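Local coordinates for methyl-accepting chemotaxis protein (Campylobacter jejuni, PDB 6W3V) that probably serves as a chemoreceptor, binding amino acids such as phenylalanine in its periplasmic double-Cache sensor and passing the signal across the membrane to the chemotaxis machinery, at residues I76-V81 / L157-P162; V81-N86 / K152-L157. All coordinates share one frame; numbering follows the deposited sequence.

Contact 1 (I76-V81 / L157-P162); sequences INALNV and LGVDIP. With PHE (phenylalanine), chain C.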
loop_
_atom_site.group_PDB
_atom_site.type_symbol
_atom_site.label_atom_id
_atom_site.label_comp_id
_atom_site.label_asym_id
_atom_site.label_seq_id
_atom_site.Cartn_x
_atom_site.Cartn_y
_atom_site.Cartn_z
ATOM N N ILE A 76 7.756 13.413 -5.134
ATOM C CA ILE A 76 7.242 12.487 -4.089
ATOM C C ILE A 76 8.322 11.560 -3.559
ATOM O O ILE A 76 8.059 10.757 -2.668
ATOM C CB ILE A 76 6.010 11.721 -4.537
ATOM C CG1 ILE A 76 5.119 11.293 -3.394
ATOM C CG2 ILE A 76 6.364 10.577 -5.469
ATOM C CD1 ILE A 76 3.739 10.842 -3.865
ATOM N N ASN A 77 9.535 11.671 -4.105
ATOM C CA ASN A 77 10.618 10.734 -3.779
ATOM C C ASN A 77 10.174 9.289 -4.035
ATOM O O ASN A 77 10.418 8.396 -3.244
ATOM C CB ASN A 77 11.078 10.895 -2.319
ATOM C CG ASN A 77 12.385 10.156 -2.038
ATOM O OD1 ASN A 77 13.229 10.008 -2.926
ATOM N ND2 ASN A 77 12.551 9.682 -0.806
ATOM N N ALA A 78 9.597 9.045 -5.211
ATOM C CA ALA A 78 9.296 7.684 -5.637
ATOM C C ALA A 78 10.596 6.964 -6.005
ATOM O O ALA A 78 11.624 7.597 -6.286
ATOM C CB ALA A 78 8.340 7.661 -6.802
ATOM N N LEU A 79 10.576 5.632 -6.012
ATOM C CA LEU A 79 11.746 4.845 -6.354
ATOM C C LEU A 79 11.923 4.812 -7.858
ATOM O O LEU A 79 13.028 4.957 -8.335
ATOM C CB LEU A 79 11.610 3.430 -5.787
ATOM C CG LEU A 79 12.913 2.650 -5.797
ATOM C CD1 LEU A 79 13.900 3.294 -4.804
ATOM C CD2 LEU A 79 12.703 1.173 -5.491
ATOM N N ASN A 80 10.843 4.564 -8.574
ATOM C CA ASN A 80 10.855 4.471 -10.036
ATOM C C ASN A 80 9.545 5.036 -10.526
ATOM O O ASN A 80 8.520 4.842 -9.888
ATOM C CB ASN A 80 10.928 3.016 -10.522
ATOM C CG ASN A 80 12.180 2.259 -10.119
ATOM O OD1 ASN A 80 13.307 2.641 -10.476
ATOM N ND2 ASN A 80 11.986 1.194 -9.345
ATOM N N VAL A 81 9.570 5.687 -11.701
ATOM C CA VAL A 81 8.400 6.100 -12.405
ATOM C C VAL A 81 8.653 5.779 -13.878
ATOM O O VAL A 81 9.736 6.077 -14.389
ATOM C CB VAL A 81 8.065 7.586 -12.216
ATOM C CG1 VAL A 81 6.897 8.029 -13.039
ATOM C CG2 VAL A 81 7.861 7.932 -10.748
ATOM N N LEU A 157 1.492 3.525 -17.330
ATOM C CA LEU A 157 2.292 4.262 -16.356
ATOM C C LEU A 157 2.433 3.410 -15.080
ATOM O O LEU A 157 1.476 2.779 -14.666
ATOM C CB LEU A 157 1.523 5.535 -15.979
ATOM C CG LEU A 157 2.138 6.409 -14.893
ATOM C CD1 LEU A 157 3.458 6.991 -15.283
ATOM C CD2 LEU A 157 1.121 7.486 -14.562
ATOM N N GLY A 158 3.633 3.415 -14.519
ATOM C CA GLY A 158 3.843 2.825 -13.220
ATOM C C GLY A 158 4.640 3.718 -12.316
ATOM O O GLY A 158 5.544 4.439 -12.736
ATOM N N VAL A 159 4.266 3.653 -11.033
ATOM C CA VAL A 159 4.863 4.450 -9.980
ATOM C C VAL A 159 5.189 3.503 -8.811
ATOM O O VAL A 159 4.286 2.799 -8.321
ATOM C CB VAL A 159 3.914 5.548 -9.490
ATOM C CG1 VAL A 159 4.509 6.234 -8.257
ATOM C CG2 VAL A 159 3.600 6.537 -10.577
ATOM N N ASP A 160 6.465 3.399 -8.454
ATOM C CA ASP A 160 6.921 2.502 -7.366
ATOM C C ASP A 160 7.216 3.327 -6.129
ATOM O O ASP A 160 8.107 4.190 -6.150
ATOM C CB ASP A 160 8.209 1.775 -7.747
ATOM C CG ASP A 160 8.049 0.787 -8.907
ATOM O OD1 ASP A 160 6.899 0.458 -9.288
ATOM O OD2 ASP A 160 9.118 0.328 -9.365
ATOM N N ILE A 161 6.505 3.006 -5.058
ATOM C CA ILE A 161 6.727 3.630 -3.770
ATOM C C ILE A 161 7.260 2.566 -2.814
ATOM O O ILE A 161 6.707 1.472 -2.770
ATOM C CB ILE A 161 5.422 4.199 -3.211
ATOM C CG1 ILE A 161 4.739 5.174 -4.187
ATOM C CG2 ILE A 161 5.661 4.874 -1.861
ATOM C CD1 ILE A 161 5.537 6.400 -4.527
ATOM N N PRO A 162 8.372 2.830 -2.109
ATOM C CA PRO A 162 8.872 1.805 -1.189
ATOM C C PRO A 162 7.822 1.409 -0.164
ATOM O O PRO A 162 7.156 2.263 0.420
ATOM C CB PRO A 162 10.050 2.495 -0.525
ATOM C CG PRO A 162 10.510 3.504 -1.542
ATOM C CD PRO A 162 9.264 3.992 -2.186
HETATM N N PHE C . 9.096 -2.283 -10.041
HETATM C CA PHE C . 9.004 -2.607 -11.483
HETATM C C PHE C . 9.096 -4.118 -11.640
HETATM O O PHE C . 9.901 -4.734 -10.920
HETATM C CB PHE C . 10.184 -1.951 -12.215
HETATM C CG PHE C . 10.188 -2.159 -13.677
HETATM C CD1 PHE C . 10.715 -3.307 -14.185
HETATM C CD2 PHE C . 9.717 -1.197 -14.520
HETATM C CE1 PHE C . 10.796 -3.499 -15.545
HETATM C CE2 PHE C . 9.746 -1.415 -15.863
HETATM C CZ PHE C . 10.189 -2.612 -16.365
HETATM O OXT PHE C . 8.389 -4.686 -12.495
#
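Two donors grip OD2 of Asp160: the ammonium nitrogen N of the bound phenylalanine at 2.7 Å and the amide ND2 of Asn80, whose separation from Asp160 OD2 is 3.0 Å. The site is the amino-acid pocket of the first sensor domain, probably the membrane-distal one, of a Cache (PAS-like) fold, and the carboxylate stands on the central antiparallel sheet. Asn80 ND2 approaches the anti lone pair of OD2, and the N-H...O angle of 157° makes the bond moderately straight. Amide and carboxylate planes are 84° apart, yet OD2 lies close to the amide plane of Asn80, as a good N-H donor geometry requires. In both residues CG is anti to the carbonyl carbon and beside the backbone N, which brings the two polar ends together on the ligand side of the sheet. Asn80 ND2 also bonds Asp133, while OD1 of Asp160 is held by Thr142 and Tyr82; the bonds from Thr142 and Tyr82 to OD1 help to fix the rotation of the carboxylate, and the surrounding donors probably favour its charged form.

Asp160 N donates to Asn80 O in the strand, nearly straight at 175°, and Leu79 N, just before it, donates to Asp160 O at 2.9 Å. Asp160 is therefore held through its main chain as well as its carboxylate. Before the strand, Asn77, with positive phi, closes helix 58-76 in a Schellman motif.

On the face away from the ligand, Val81 and Val159 form a non-hydrogen-bonded pair, with CG1 of Val81 lying 4.4 Å from CG2 of Val159. Farther along, the CD1 methyl of Ile161 bends back to Ala78 CB, 3.8 Å away.

Contact 2 (V81-N86 / K152-L157); sequences VYLGLN and KIIGVL. With PHE (phenylalanine), chain C.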
loop_
_atom_site.group_PDB
_atom_site.type_symbol
_atom_site.label_atom_id
_atom_site.label_comp_id
_atom_site.label_asym_id
_atom_site.label_seq_id
_atom_site.Cartn_x
_atom_site.Cartn_y
_atom_site.Cartn_z
ATOM N N VAL A 81 9.570 5.687 -11.701
ATOM C CA VAL A 81 8.400 6.100 -12.405
ATOM C C VAL A 81 8.653 5.779 -13.878
ATOM O O VAL A 81 9.736 6.077 -14.389
ATOM C CB VAL A 81 8.065 7.586 -12.216
ATOM C CG1 VAL A 81 6.897 8.029 -13.039
ATOM C CG2 VAL A 81 7.861 7.932 -10.748
ATOM N N TYR A 82 7.691 5.136 -14.546
ATOM C CA TYR A 82 7.967 4.602 -15.854
ATOM C C TYR A 82 6.698 4.549 -16.691
ATOM O O TYR A 82 5.581 4.519 -16.221
ATOM C CB TYR A 82 8.632 3.225 -15.754
ATOM C CG TYR A 82 8.036 2.283 -14.720
ATOM C CD1 TYR A 82 8.483 2.314 -13.395
ATOM C CD2 TYR A 82 7.004 1.409 -15.012
ATOM C CE1 TYR A 82 7.943 1.510 -12.434
ATOM C CE2 TYR A 82 6.436 0.606 -14.041
ATOM C CZ TYR A 82 6.962 0.602 -12.756
ATOM O OH TYR A 82 6.398 -0.228 -11.829
ATOM N N LEU A 83 6.929 4.471 -18.008
ATOM C CA LEU A 83 5.854 4.340 -19.003
ATOM C C LEU A 83 6.191 3.212 -19.960
ATOM O O LEU A 83 7.179 3.314 -20.711
ATOM C CB LEU A 83 5.674 5.646 -19.785
ATOM C CG LEU A 83 4.554 5.657 -20.834
ATOM C CD1 LEU A 83 3.177 5.495 -20.210
ATOM C CD2 LEU A 83 4.595 6.897 -21.718
ATOM N N GLY A 84 5.429 2.137 -19.906
ATOM C CA GLY A 84 5.637 0.989 -20.767
ATOM C C GLY A 84 4.770 1.032 -21.998
ATOM O O GLY A 84 3.587 1.330 -21.914
ATOM N N LEU A 85 5.405 0.742 -23.138
ATOM C CA LEU A 85 4.789 0.820 -24.471
ATOM C C LEU A 85 4.455 -0.531 -25.018
ATOM O O LEU A 85 5.060 -1.518 -24.620
ATOM C CB LEU A 85 5.679 1.590 -25.434
ATOM C CG LEU A 85 6.233 2.943 -24.974
ATOM C CD1 LEU A 85 7.107 3.549 -26.081
ATOM C CD2 LEU A 85 5.080 3.874 -24.610
ATOM N N ASN A 86 3.485 -0.586 -25.918
ATOM C CA ASN A 86 3.040 -1.851 -26.513
ATOM C C ASN A 86 4.116 -2.557 -27.332
ATOM O O ASN A 86 3.957 -3.738 -27.599
ATOM C CB ASN A 86 1.814 -1.642 -27.392
ATOM C CG ASN A 86 1.253 -2.941 -27.924
ATOM O OD1 ASN A 86 0.931 -3.867 -27.177
ATOM N ND2 ASN A 86 1.053 -2.994 -29.280
ATOM N N LYS A 152 -7.232 6.329 -27.381
ATOM C CA LYS A 152 -6.084 5.611 -27.873
ATOM C C LYS A 152 -5.104 5.356 -26.751
ATOM O O LYS A 152 -4.595 6.306 -26.145
ATOM C CB LYS A 152 -5.436 6.514 -28.910
ATOM C CG LYS A 152 -4.640 5.765 -29.914
ATOM C CD LYS A 152 -5.541 5.317 -31.051
ATOM C CE LYS A 152 -4.747 4.624 -32.121
ATOM N NZ LYS A 152 -5.682 3.840 -32.983
ATOM N N ILE A 153 -4.688 4.103 -26.597
ATOM C CA ILE A 153 -3.709 3.821 -25.555
ATOM C C ILE A 153 -2.346 4.381 -25.901
ATOM O O ILE A 153 -1.800 4.210 -27.020
ATOM C CB ILE A 153 -3.644 2.323 -25.151
ATOM C CG1 ILE A 153 -2.782 2.159 -23.893
ATOM C CG2 ILE A 153 -3.144 1.463 -26.294
ATOM C CD1 ILE A 153 -3.115 1.011 -22.981
ATOM N N ILE A 154 -1.719 5.056 -24.942
ATOM C CA ILE A 154 -0.362 5.518 -25.090
ATOM C C ILE A 154 0.628 4.526 -24.485
ATOM O O ILE A 154 1.582 4.078 -25.129
ATOM C CB ILE A 154 -0.201 6.924 -24.452
ATOM C CG1 ILE A 154 -1.229 7.926 -24.991
ATOM C CG2 ILE A 154 1.213 7.423 -24.516
ATOM C CD1 ILE A 154 -1.201 8.082 -26.492
ATOM N N GLY A 155 0.355 4.111 -23.259
ATOM C CA GLY A 155 1.113 3.079 -22.597
ATOM C C GLY A 155 0.617 2.927 -21.172
ATOM O O GLY A 155 -0.420 3.478 -20.819
ATOM N N VAL A 156 1.346 2.117 -20.403
ATOM C CA VAL A 156 1.007 1.861 -18.992
ATOM C C VAL A 156 2.015 2.604 -18.137
ATOM O O VAL A 156 3.208 2.350 -18.192
ATOM C CB VAL A 156 1.003 0.358 -18.664
ATOM C CG1 VAL A 156 0.761 0.188 -17.182
ATOM C CG2 VAL A 156 -0.061 -0.314 -19.509
ATOM N N LEU A 157 1.492 3.525 -17.330
ATOM C CA LEU A 157 2.292 4.262 -16.356
ATOM C C LEU A 157 2.433 3.410 -15.080
ATOM O O LEU A 157 1.476 2.779 -14.666
ATOM C CB LEU A 157 1.523 5.535 -15.979
ATOM C CG LEU A 157 2.138 6.409 -14.893
ATOM C CD1 LEU A 157 3.458 6.991 -15.283
ATOM C CD2 LEU A 157 1.121 7.486 -14.562
HETATM N N PHE C . 9.096 -2.283 -10.041
HETATM C CA PHE C . 9.004 -2.607 -11.483
HETATM C C PHE C . 9.096 -4.118 -11.640
HETATM O O PHE C . 9.901 -4.734 -10.920
HETATM C CB PHE C . 10.184 -1.951 -12.215
HETATM C CG PHE C . 10.188 -2.159 -13.677
HETATM C CD1 PHE C . 10.715 -3.307 -14.185
HETATM C CD2 PHE C . 9.717 -1.197 -14.520
HETATM C CE1 PHE C . 10.796 -3.499 -15.545
HETATM C CE2 PHE C . 9.746 -1.415 -15.863
HETATM C CZ PHE C . 10.189 -2.612 -16.365
HETATM O OXT PHE C . 8.389 -4.686 -12.495
HETATM O O HOH W 1 1.539 1.518 -26.175
#
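The aromatic wall of the phenylalanine pocket and the antiparallel strand pair behind it make up this part of the Cache sheet. Tyr82 supplies the wall: atom CD2 of the ligand ring stands 3.6 Å above the plane of the Tyr82 ring, over its centre. At the phenolic end, Tyr82 OH comes within 3.5 Å of the ligand CA. A chi1 of 43° puts CG of Tyr82 between its backbone N and carbonyl carbon and turns the ring along the ligand side of the sheet, where its hydroxyl hydrogen-bonds to Asp160 and so links the wall to the carboxylate that binds the ligand's amino group. Trp115 meets the tyrosine ring edge-to-face.

Gly84 and Val156 form a hydrogen-bonded antiparallel pair. Gly84 N donates to Val156 O at 2.8 Å, with the donor tilted 29° from the carbonyl plane; the return bond, from Val156 N to Gly84 O, arrives in the plane of its carbonyl. Gly155, without a side chain, lets the chains come close, its CA lying 3.1 Å from Gly84 O. Next along, Leu83 faces Leu157 as a non-hydrogen-bonded pair. The CD1 methyl of Leu157 reaches back to Tyr82 O at 3.4 Å, and CD1 of Leu83 lies over the peptide joining Gly155 to Val156. Beyond Gly84 a water continues the link, accepting from Asn86 N and donating to Ile154 O.

The Leu83 side chain packs against Ile61 and Val65 of helix 58-76, while on the ligand side Val156 packs against Trp115, Tyr116 and Ala119 of helix 114-119. Strands 90-94 and 139-149 flank the pair through backbone bonds from Leu83 to Leu91 and from Gly155 to Ile147.

Overall arrangement
From the N terminus the chain runs through helices 4-48 and 58-76, then enters strand 80-84, on which the first segments of both contacts lie in part. After strands 90-94 and 103-105, helix 114-119 and strands 126-132 and 139-149, strand 152-162 returns antiparallel alongside it. Contact 2 closes the inner loop, from 81-86 to 152-157, and contact 1 the outer one, from 76-81 to 157-162. They share Val81 and Leu157, and their centres lie 15 Å apart. The backbone bond Gly158 N to Tyr82 O bridges them. Both touch the phenylalanine, contact 1 at its amino group and contact 2 at its ring and alpha carbon.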